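MFP2B (Ascaris suum, PDB 2BJR) probably enhances polymerisation of the major sperm protein during the amoeboid movement of nematode sperm, and binds a zinc ion. Local coordinates at residues 230-235 and 303-308; 314-317 and 322-325; 28-33 and 119-124. One frame throughout, in Å; residues are numbered along the deposited sequence.

Contact 1. Residues 230-235 and 303-308; sequences VALWYQ and VHVDHH
In the second of the protein's two cytosolic motility protein family regions, strand 229-235 of a curled antiparallel sheet presents L232 and Y234 to V305, which comes from the loop joining strands 300-302 and 313-319. The CA atoms of L232 and V305 stay 9.0 Å apart and no hydrogen bond links the two segments, so this is a buried meeting of side chains across a gap too wide for strand pairing. V305 reaches out with both methyls. Its CG1 lies opposite the backbone N (chi1 169°) and comes within 3.9 Å of Y234 OH, whereas its CG2 stands 4.2 Å from L232 CD2. A beta-branched residue suits this place because its two methyls diverge at once and each finds its own partner. L232 already points at the loop and needs only the end of its side chain to touch. The first bond of Y234 does not aim at the loop, but its ring carries the hydroxyl round to V305, the two side chains crossing at about a right angle. V305 also leans on P239 and M241 of the adjacent strand 238-247, and L232 and Y234 meet Q31 of the first family region; the small patch thus belongs to a wider seam. The intervening W233 faces the other side of the sheet, where it stacks on F255, meets Y262 edge to face and gives its indole N-H to I266 O. The residues flanking V305, H304 and D306, bond to each other instead of touching the strand. H304 NE2 pairs with the backbone O of D368, the last residue. The short bond from H304 ND1 to D306 OD1 measures 2.5 Å, is nearly straight at 172°, and meets the oxygen on its syn side, somewhat out of the carboxylate plane.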
loop_
_atom_site.group_PDB
_atom_site.type_symbol
_atom_site.label_atom_id
_atom_site.label_comp_id
_atom_site.label_asym_id
_atom_site.label_seq_id
_atom_site.Cartn_x
_atom_site.Cartn_y
_atom_site.Cartn_z
ATOM N N VAL A 230 1.126 9.537 -10.546
ATOM C CA VAL A 230 1.493 8.142 -10.331
ATOM C C VAL A 230 0.481 7.361 -9.480
ATOM O O VAL A 230 0.104 7.786 -8.396
ATOM C CB VAL A 230 2.839 8.094 -9.620
ATOM C CG1 VAL A 230 3.219 6.588 -9.278
ATOM C CG2 VAL A 230 3.918 8.700 -10.500
ATOM N N ALA A 231 0.086 6.197 -9.972
ATOM C CA ALA A 231 -0.815 5.299 -9.249
ATOM C C ALA A 231 -0.363 3.880 -9.516
ATOM O O ALA A 231 0.298 3.610 -10.537
ATOM C CB ALA A 231 -2.218 5.513 -9.731
ATOM N N LEU A 232 -0.742 2.986 -8.590
ATOM C CA LEU A 232 -0.466 1.573 -8.614
ATOM C C LEU A 232 -1.743 0.767 -8.557
ATOM O O LEU A 232 -2.660 1.094 -7.814
ATOM C CB LEU A 232 0.377 1.219 -7.421
ATOM C CG LEU A 232 0.682 -0.234 -7.063
ATOM C CD1 LEU A 232 1.614 -0.796 -8.071
ATOM C CD2 LEU A 232 1.203 -0.340 -5.635
ATOM N N TRP A 233 -1.794 -0.255 -9.399
ATOM C CA TRP A 233 -2.888 -1.208 -9.459
ATOM C C TRP A 233 -2.231 -2.605 -9.461
ATOM O O TRP A 233 -1.000 -2.720 -9.484
ATOM C CB TRP A 233 -3.570 -1.002 -10.767
ATOM C CG TRP A 233 -4.931 -1.485 -10.919
ATOM C CD1 TRP A 233 -5.924 -1.426 -10.016
ATOM C CD2 TRP A 233 -5.478 -2.058 -12.095
ATOM N NE1 TRP A 233 -7.092 -1.905 -10.559
ATOM C CE2 TRP A 233 -6.840 -2.318 -11.839
ATOM C CE3 TRP A 233 -4.971 -2.340 -13.369
ATOM C CZ2 TRP A 233 -7.704 -2.834 -12.809
ATOM C CZ3 TRP A 233 -5.829 -2.873 -14.337
ATOM C CH2 TRP A 233 -7.178 -3.125 -14.045
ATOM N N TYR A 234 -3.062 -3.654 -9.466
ATOM C CA TYR A 234 -2.591 -5.031 -9.458
ATOM C C TYR A 234 -3.379 -5.861 -10.465
ATOM O O TYR A 234 -4.574 -5.705 -10.549
ATOM C CB TYR A 234 -2.746 -5.597 -8.066
ATOM C CG TYR A 234 -1.637 -5.183 -7.164
ATOM C CD1 TYR A 234 -1.762 -4.032 -6.361
ATOM C CD2 TYR A 234 -0.472 -5.936 -7.064
ATOM C CE1 TYR A 234 -0.729 -3.592 -5.585
ATOM C CE2 TYR A 234 0.564 -5.521 -6.204
ATOM C CZ TYR A 234 0.432 -4.327 -5.511
ATOM O OH TYR A 234 1.411 -3.918 -4.665
ATOM N N GLN A 235 -2.696 -6.710 -11.219
ATOM C CA GLN A 235 -3.341 -7.693 -12.094
ATOM C C GLN A 235 -2.618 -9.011 -11.930
ATOM O O GLN A 235 -1.403 -9.084 -12.094
ATOM C CB GLN A 235 -3.229 -7.298 -13.566
ATOM C CG GLN A 235 -4.259 -6.323 -14.047
ATOM C CD GLN A 235 -5.699 -6.874 -14.022
ATOM O OE1 GLN A 235 -5.913 -8.070 -14.121
ATOM N NE2 GLN A 235 -6.659 -5.997 -13.817
ATOM N N VAL A 303 11.791 4.537 -7.763
ATOM C CA VAL A 303 10.686 4.085 -6.948
ATOM C C VAL A 303 10.348 2.723 -7.522
ATOM O O VAL A 303 10.280 2.594 -8.722
ATOM C CB VAL A 303 9.508 5.072 -7.049
ATOM C CG1 VAL A 303 8.244 4.496 -6.524
ATOM C CG2 VAL A 303 9.886 6.326 -6.313
ATOM N N HIS A 304 10.190 1.696 -6.690
ATOM C CA HIS A 304 9.897 0.367 -7.197
ATOM C C HIS A 304 8.975 -0.397 -6.286
ATOM O O HIS A 304 9.031 -0.255 -5.063
ATOM C CB HIS A 304 11.177 -0.471 -7.389
ATOM C CG HIS A 304 12.026 -0.591 -6.160
ATOM N ND1 HIS A 304 12.087 -1.741 -5.398
ATOM C CD2 HIS A 304 12.856 0.299 -5.567
ATOM C CE1 HIS A 304 12.897 -1.537 -4.364
ATOM N NE2 HIS A 304 13.395 -0.309 -4.459
ATOM N N VAL A 305 8.114 -1.196 -6.892
ATOM C CA VAL A 305 7.350 -2.207 -6.162
ATOM C C VAL A 305 7.804 -3.553 -6.706
ATOM O O VAL A 305 7.825 -3.770 -7.915
ATOM C CB VAL A 305 5.843 -1.982 -6.318
ATOM C CG1 VAL A 305 5.072 -3.198 -5.792
ATOM C CG2 VAL A 305 5.413 -0.731 -5.541
ATOM N N ASP A 306 8.164 -4.462 -5.806
ATOM C CA ASP A 306 8.888 -5.659 -6.184
ATOM C C ASP A 306 7.980 -6.858 -6.407
ATOM O O ASP A 306 6.972 -7.029 -5.769
ATOM C CB ASP A 306 9.945 -5.988 -5.142
ATOM C CG ASP A 306 11.010 -4.928 -5.029
ATOM O OD1 ASP A 306 11.054 -3.978 -5.854
ATOM O OD2 ASP A 306 11.868 -4.983 -4.137
ATOM N N HIS A 307 8.359 -7.671 -7.370
ATOM C CA HIS A 307 7.623 -8.851 -7.744
ATOM C C HIS A 307 8.604 -9.840 -8.374
ATOM O O HIS A 307 9.633 -9.451 -8.956
ATOM C CB HIS A 307 6.520 -8.486 -8.734
ATOM C CG HIS A 307 5.662 -9.636 -9.123
ATOM N ND1 HIS A 307 4.546 -10.023 -8.402
ATOM C CD2 HIS A 307 5.767 -10.506 -10.146
ATOM C CE1 HIS A 307 3.997 -11.069 -8.986
ATOM N NE2 HIS A 307 4.722 -11.395 -10.037
ATOM N N HIS A 308 8.293 -11.129 -8.314
ATOM C CA HIS A 308 9.263 -12.119 -8.813
ATOM C C HIS A 308 9.466 -12.053 -10.316
ATOM O O HIS A 308 10.495 -12.460 -10.821
ATOM C CB HIS A 308 8.904 -13.545 -8.354
ATOM C CG HIS A 308 7.628 -14.060 -8.929
ATOM N ND1 HIS A 308 6.446 -14.051 -8.226
ATOM C CD2 HIS A 308 7.340 -14.585 -10.141
ATOM C CE1 HIS A 308 5.485 -14.558 -8.974
ATOM N NE2 HIS A 308 6.000 -14.892 -10.142
#

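Contact 2. Residues 314-317 and 322-325; sequences PAVL and KEIL
The carbonyl oxygen of I324 is approached by two groups of the facing strand: L317 N donates a hydrogen bond to it over 2.9 Å, and the CA-H of V316 adds a weaker contact, its CA lying 3.4 Å from that oxygen. L317 O is met in the same manner, by I324 N at 3.1 Å with a more bent N-H angle of 136°, and by the CA-H of E323. L317 and I324 therefore form a hydrogen-bonded pair, followed by V316 and L325 as a non-hydrogen-bonded one, in the antiparallel hairpin of strands 313-319 and 322-329. On one face V316 crosses L325 at about a right angle, CG2 to CD1 4.1 Å, and both touch W286 of strand 282-288. L325 CG is anti to the backbone N (chi1 179°), which lets CD1 reach over to A315 O at 3.6 Å. The other face carries L317 CB against I324 CG2 at 4.2 Å, and both residues continue onto I337 of strand 334-339. Branched aliphatic residues suit these buried positions because they fill both faces without adding polar groups. The side chain of E323 meets the facing strand through CB, at V316 CG1; its carboxylate bonds R216 and the backbone N of D219, while K322 pairs with the D219 carboxylate. The L317-I324 pair thus satisfies its facing N-H and C=O groups between the strands, while the loop holding R216 and D219 engages the charged ends.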
loop_
_atom_site.group_PDB
_atom_site.type_symbol
_atom_site.label_atom_id
_atom_site.label_comp_id
_atom_site.label_asym_id
_atom_site.label_seq_id
_atom_site.Cartn_x
_atom_site.Cartn_y
_atom_site.Cartn_z
ATOM N N PRO A 314 7.494 3.732 -11.752
ATOM C CA PRO A 314 6.770 4.690 -12.578
ATOM C C PRO A 314 7.727 5.314 -13.620
ATOM O O PRO A 314 8.860 5.605 -13.274
ATOM C CB PRO A 314 6.308 5.783 -11.557
ATOM C CG PRO A 314 6.595 5.242 -10.235
ATOM C CD PRO A 314 7.755 4.296 -10.406
ATOM N N ALA A 315 7.252 5.575 -14.828
ATOM C CA ALA A 315 8.112 6.074 -15.911
ATOM C C ALA A 315 7.278 6.801 -16.935
ATOM O O ALA A 315 6.206 6.349 -17.309
ATOM C CB ALA A 315 8.833 4.943 -16.555
ATOM N N VAL A 316 7.776 7.945 -17.382
ATOM C CA VAL A 316 7.213 8.631 -18.509
ATOM C C VAL A 316 7.950 8.113 -19.747
ATOM O O VAL A 316 9.188 8.177 -19.817
ATOM C CB VAL A 316 7.443 10.148 -18.370
ATOM C CG1 VAL A 316 6.933 10.870 -19.571
ATOM C CG2 VAL A 316 6.785 10.682 -17.100
ATOM N N LEU A 317 7.190 7.603 -20.701
ATOM C CA LEU A 317 7.681 7.130 -21.983
ATOM C C LEU A 317 7.552 8.240 -23.011
ATOM O O LEU A 317 6.677 9.095 -22.894
ATOM C CB LEU A 317 6.835 5.953 -22.477
ATOM C CG LEU A 317 7.111 4.578 -21.871
ATOM C CD1 LEU A 317 6.785 4.582 -20.411
ATOM C CD2 LEU A 317 6.343 3.510 -22.622
ATOM N N LYS A 322 5.704 12.238 -27.974
ATOM C CA LYS A 322 4.914 12.782 -26.864
ATOM C C LYS A 322 5.238 12.054 -25.559
ATOM O O LYS A 322 5.662 10.896 -25.567
ATOM C CB LYS A 322 3.431 12.607 -27.169
ATOM C CG LYS A 322 2.959 13.330 -28.449
ATOM C CD LYS A 322 3.213 14.837 -28.336
ATOM C CE LYS A 322 2.605 15.613 -29.513
ATOM N NZ LYS A 322 2.813 17.072 -29.372
ATOM N N GLU A 323 5.018 12.758 -24.464
ATOM C CA GLU A 323 5.264 12.285 -23.105
ATOM C C GLU A 323 4.006 11.643 -22.542
ATOM O O GLU A 323 2.943 12.213 -22.673
ATOM C CB GLU A 323 5.616 13.462 -22.239
ATOM C CG GLU A 323 6.929 14.135 -22.627
ATOM C CD GLU A 323 7.047 15.564 -22.167
ATOM O OE1 GLU A 323 6.037 16.170 -21.786
ATOM O OE2 GLU A 323 8.191 16.074 -22.188
ATOM N N ILE A 324 4.144 10.499 -21.874
ATOM C CA ILE A 324 2.996 9.729 -21.388
ATOM C C ILE A 324 3.413 8.824 -20.245
ATOM O O ILE A 324 4.377 8.074 -20.350
ATOM C CB ILE A 324 2.333 8.958 -22.529
ATOM C CG1 ILE A 324 1.120 8.141 -22.049
ATOM C CG2 ILE A 324 3.324 8.046 -23.232
ATOM C CD1 ILE A 324 0.003 8.992 -21.617
ATOM N N LEU A 325 2.674 8.905 -19.134
ATOM C CA LEU A 325 3.013 8.186 -17.930
ATOM C C LEU A 325 2.527 6.716 -17.942
ATOM O O LEU A 325 1.332 6.435 -18.138
ATOM C CB LEU A 325 2.449 8.917 -16.726
ATOM C CG LEU A 325 2.679 8.304 -15.364
ATOM C CD1 LEU A 325 4.164 8.228 -15.068
ATOM C CD2 LEU A 325 1.989 9.043 -14.223
#

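Contact 3. Residues 28-33 and 119-124; sequences LGQQNM and PILWSE. With SO4 (sulfate ion), chain E.
L28 lies in the later part of the loop between strands 10-15 and 34-40, and here the loop folds over L121, near the end of strand 117-122 in a separate antiparallel sheet. L121 CD2 sits 3.7 Å from L28 O and also touches L28 CB, so the leucine methyl packs on backbone and side chain alike. G29 follows with phi 81°, a left-handed conformation in which a side chain would press on the carbonyl of L28; glycine turns the corner without that cost. Q30 then folds its side chain back, and its NE2 gives one hydrogen bond to L28 O at 3.0 Å and another to a water at 2.9 Å. That water donates in turn to S123 O, bridging the loop and the turn beyond the strand. An amide serves well here, since one nitrogen carries two N-H groups for the two acceptors. Q31 and N32 touch Y234 of the second family region, Q31 also L232, and N32 OD1 accepts a bond from N51 N. M33, present as selenomethionine, returns to the contact with its side chain extended out to the selenium, and SE rests 4.3 Å from L121 CD1. The same long chain also touches L131 of strand 130-135. Past L121 the backbone makes an inverse gamma turn centred on W122, closed by a weak bond from S123 N to L121 O. The indole edge meets a sulfate, probably from the crystallisation liquor: W122 NE1 donates to sulfate O1 (3.1 Å, 162°) and, in a more bent bond, to O2.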
loop_
_atom_site.group_PDB
_atom_site.type_symbol
_atom_site.label_atom_id
_atom_site.label_comp_id
_atom_site.label_asym_id
_atom_site.label_seq_id
_atom_site.Cartn_x
_atom_site.Cartn_y
_atom_site.Cartn_z
ATOM N N LEU A 28 1.727 -3.138 8.502
ATOM C CA LEU A 28 2.778 -2.085 8.519
ATOM C C LEU A 28 3.846 -2.412 7.522
ATOM O O LEU A 28 4.387 -3.504 7.550
ATOM C CB LEU A 28 3.421 -1.996 9.883
ATOM C CG LEU A 28 4.453 -0.855 10.055
ATOM C CD1 LEU A 28 3.780 0.467 10.015
ATOM C CD2 LEU A 28 5.250 -1.079 11.318
ATOM N N GLY A 29 4.176 -1.469 6.666
ATOM C CA GLY A 29 5.283 -1.663 5.739
ATOM C C GLY A 29 4.975 -2.462 4.485
ATOM O O GLY A 29 5.854 -2.601 3.601
ATOM N N GLN A 30 3.749 -2.958 4.334
ATOM C CA GLN A 30 3.442 -3.851 3.230
ATOM C C GLN A 30 2.691 -3.124 2.141
ATOM O O GLN A 30 1.827 -2.290 2.422
ATOM C CB GLN A 30 2.644 -5.084 3.723
ATOM C CG GLN A 30 3.223 -5.741 4.986
ATOM C CD GLN A 30 4.701 -6.098 4.826
ATOM O OE1 GLN A 30 5.087 -6.735 3.829
ATOM N NE2 GLN A 30 5.522 -5.660 5.768
ATOM N N GLN A 31 2.975 -3.480 0.887
ATOM C CA GLN A 31 2.413 -2.748 -0.237
ATOM C C GLN A 31 0.953 -3.060 -0.494
ATOM O O GLN A 31 0.205 -2.183 -0.893
ATOM C CB GLN A 31 3.225 -3.013 -1.519
ATOM C CG GLN A 31 2.863 -2.078 -2.671
ATOM C CD GLN A 31 3.223 -0.605 -2.346
ATOM O OE1 GLN A 31 4.381 -0.330 -2.054
ATOM N NE2 GLN A 31 2.247 0.281 -2.335
ATOM N N ASN A 32 0.553 -4.327 -0.271
ATOM C CA ASN A 32 -0.739 -4.781 -0.723
ATOM C C ASN A 32 -1.260 -5.862 0.180
ATOM O O ASN A 32 -1.507 -6.988 -0.257
ATOM C CB ASN A 32 -0.634 -5.256 -2.123
ATOM C CG ASN A 32 -1.984 -5.629 -2.756
ATOM O OD1 ASN A 32 -3.016 -5.093 -2.402
ATOM N ND2 ASN A 32 -1.942 -6.547 -3.753
HETATM N N MSE A 33 -1.347 -5.528 1.449
HETATM C CA MSE A 33 -1.763 -6.479 2.475
HETATM C C MSE A 33 -2.490 -5.665 3.539
HETATM O O MSE A 33 -1.888 -4.764 4.123
HETATM C CB MSE A 33 -0.557 -7.217 3.062
HETATM C CG MSE A 33 -0.921 -8.310 4.027
HETATM SE SE MSE A 33 0.693 -9.287 4.567
HETATM C CE MSE A 33 1.134 -9.996 2.728
ATOM N N PRO A 119 -4.922 -9.608 15.236
ATOM C CA PRO A 119 -3.974 -9.638 14.111
ATOM C C PRO A 119 -2.534 -9.722 14.561
ATOM O O PRO A 119 -2.161 -9.111 15.589
ATOM C CB PRO A 119 -4.251 -8.325 13.395
ATOM C CG PRO A 119 -5.645 -7.960 13.796
ATOM C CD PRO A 119 -5.789 -8.408 15.208
ATOM N N ILE A 120 -1.722 -10.470 13.812
ATOM C CA ILE A 120 -0.295 -10.569 14.061
ATOM C C ILE A 120 0.438 -10.609 12.712
ATOM O O ILE A 120 0.065 -11.360 11.798
ATOM C CB ILE A 120 0.031 -11.729 14.999
ATOM C CG1 ILE A 120 1.491 -11.707 15.414
ATOM C CG2 ILE A 120 -0.362 -13.079 14.426
ATOM C CD1 ILE A 120 1.763 -12.654 16.610
ATOM N N LEU A 121 1.422 -9.731 12.592
ATOM C CA LEU A 121 2.239 -9.614 11.387
ATOM C C LEU A 121 3.616 -10.205 11.595
ATOM O O LEU A 121 4.408 -9.735 12.385
ATOM C CB LEU A 121 2.339 -8.145 10.986
ATOM C CG LEU A 121 3.127 -7.918 9.703
ATOM C CD1 LEU A 121 2.448 -8.481 8.463
ATOM C CD2 LEU A 121 3.320 -6.430 9.556
ATOM N N TRP A 122 3.889 -11.258 10.844
ATOM C CA TRP A 122 5.188 -11.887 10.770
ATOM C C TRP A 122 6.014 -11.105 9.751
ATOM O O TRP A 122 6.185 -11.514 8.633
ATOM C CB TRP A 122 5.017 -13.351 10.371
ATOM C CG TRP A 122 6.220 -14.240 10.448
ATOM C CD1 TRP A 122 7.503 -13.905 10.808
ATOM C CD2 TRP A 122 6.242 -15.627 10.144
ATOM N NE1 TRP A 122 8.326 -15.000 10.702
ATOM C CE2 TRP A 122 7.571 -16.079 10.315
ATOM C CE3 TRP A 122 5.269 -16.542 9.728
ATOM C CZ2 TRP A 122 7.945 -17.411 10.082
ATOM C CZ3 TRP A 122 5.633 -17.841 9.500
ATOM C CH2 TRP A 122 6.955 -18.277 9.696
ATOM N N SER A 123 6.513 -9.965 10.191
ATOM C CA SER A 123 7.126 -8.975 9.330
ATOM C C SER A 123 8.416 -9.472 8.666
ATOM O O SER A 123 8.711 -9.110 7.514
ATOM C CB SER A 123 7.427 -7.675 10.145
ATOM O OG SER A 123 7.823 -7.957 11.518
ATOM N N GLU A 124 9.183 -10.262 9.396
ATOM C CA GLU A 124 10.503 -10.718 8.949
ATOM C C GLU A 124 10.521 -12.103 8.297
ATOM O O GLU A 124 11.588 -12.682 8.136
ATOM C CB GLU A 124 11.483 -10.681 10.120
ATOM C CG GLU A 124 11.574 -9.331 10.803
ATOM C CD GLU A 124 11.997 -8.230 9.861
ATOM O OE1 GLU A 124 13.063 -8.354 9.238
ATOM O OE2 GLU A 124 11.264 -7.228 9.727
HETATM S S SO4 E . 12.008 -15.789 11.129
HETATM O O1 SO4 E . 11.221 -14.783 11.852
HETATM O O2 SO4 E . 11.204 -16.238 10.012
HETATM O O3 SO4 E . 13.261 -15.125 10.705
HETATM O O4 SO4 E . 12.315 -16.871 12.033
HETATM O O HOH W 1 8.250 -6.739 6.047
#

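Contacts 3 and 1 belong to different family regions, yet their centres are only about 17 Å apart and they touch through Q31 and N32 of the 28-33 loop: Q31 NE2 comes within 3.5 Å of L232 CD2, Q31 OE1 within 3.7 Å of V305 CG2, and N32 CB within 3.5 Å of Y234 OH. The two halves of the protein thus meet beside contact 1. Contact 2 also adjoins contact 1, centres about 16 Å apart, joined by V230 CG1 against P314 CG at 3.8 Å. Contacts 2 and 3 do not touch; their centres are about 31 Å apart. All three lie away from the zinc site of H86, C174, C176 and C179, and the sulfate concerns contact 3 alone.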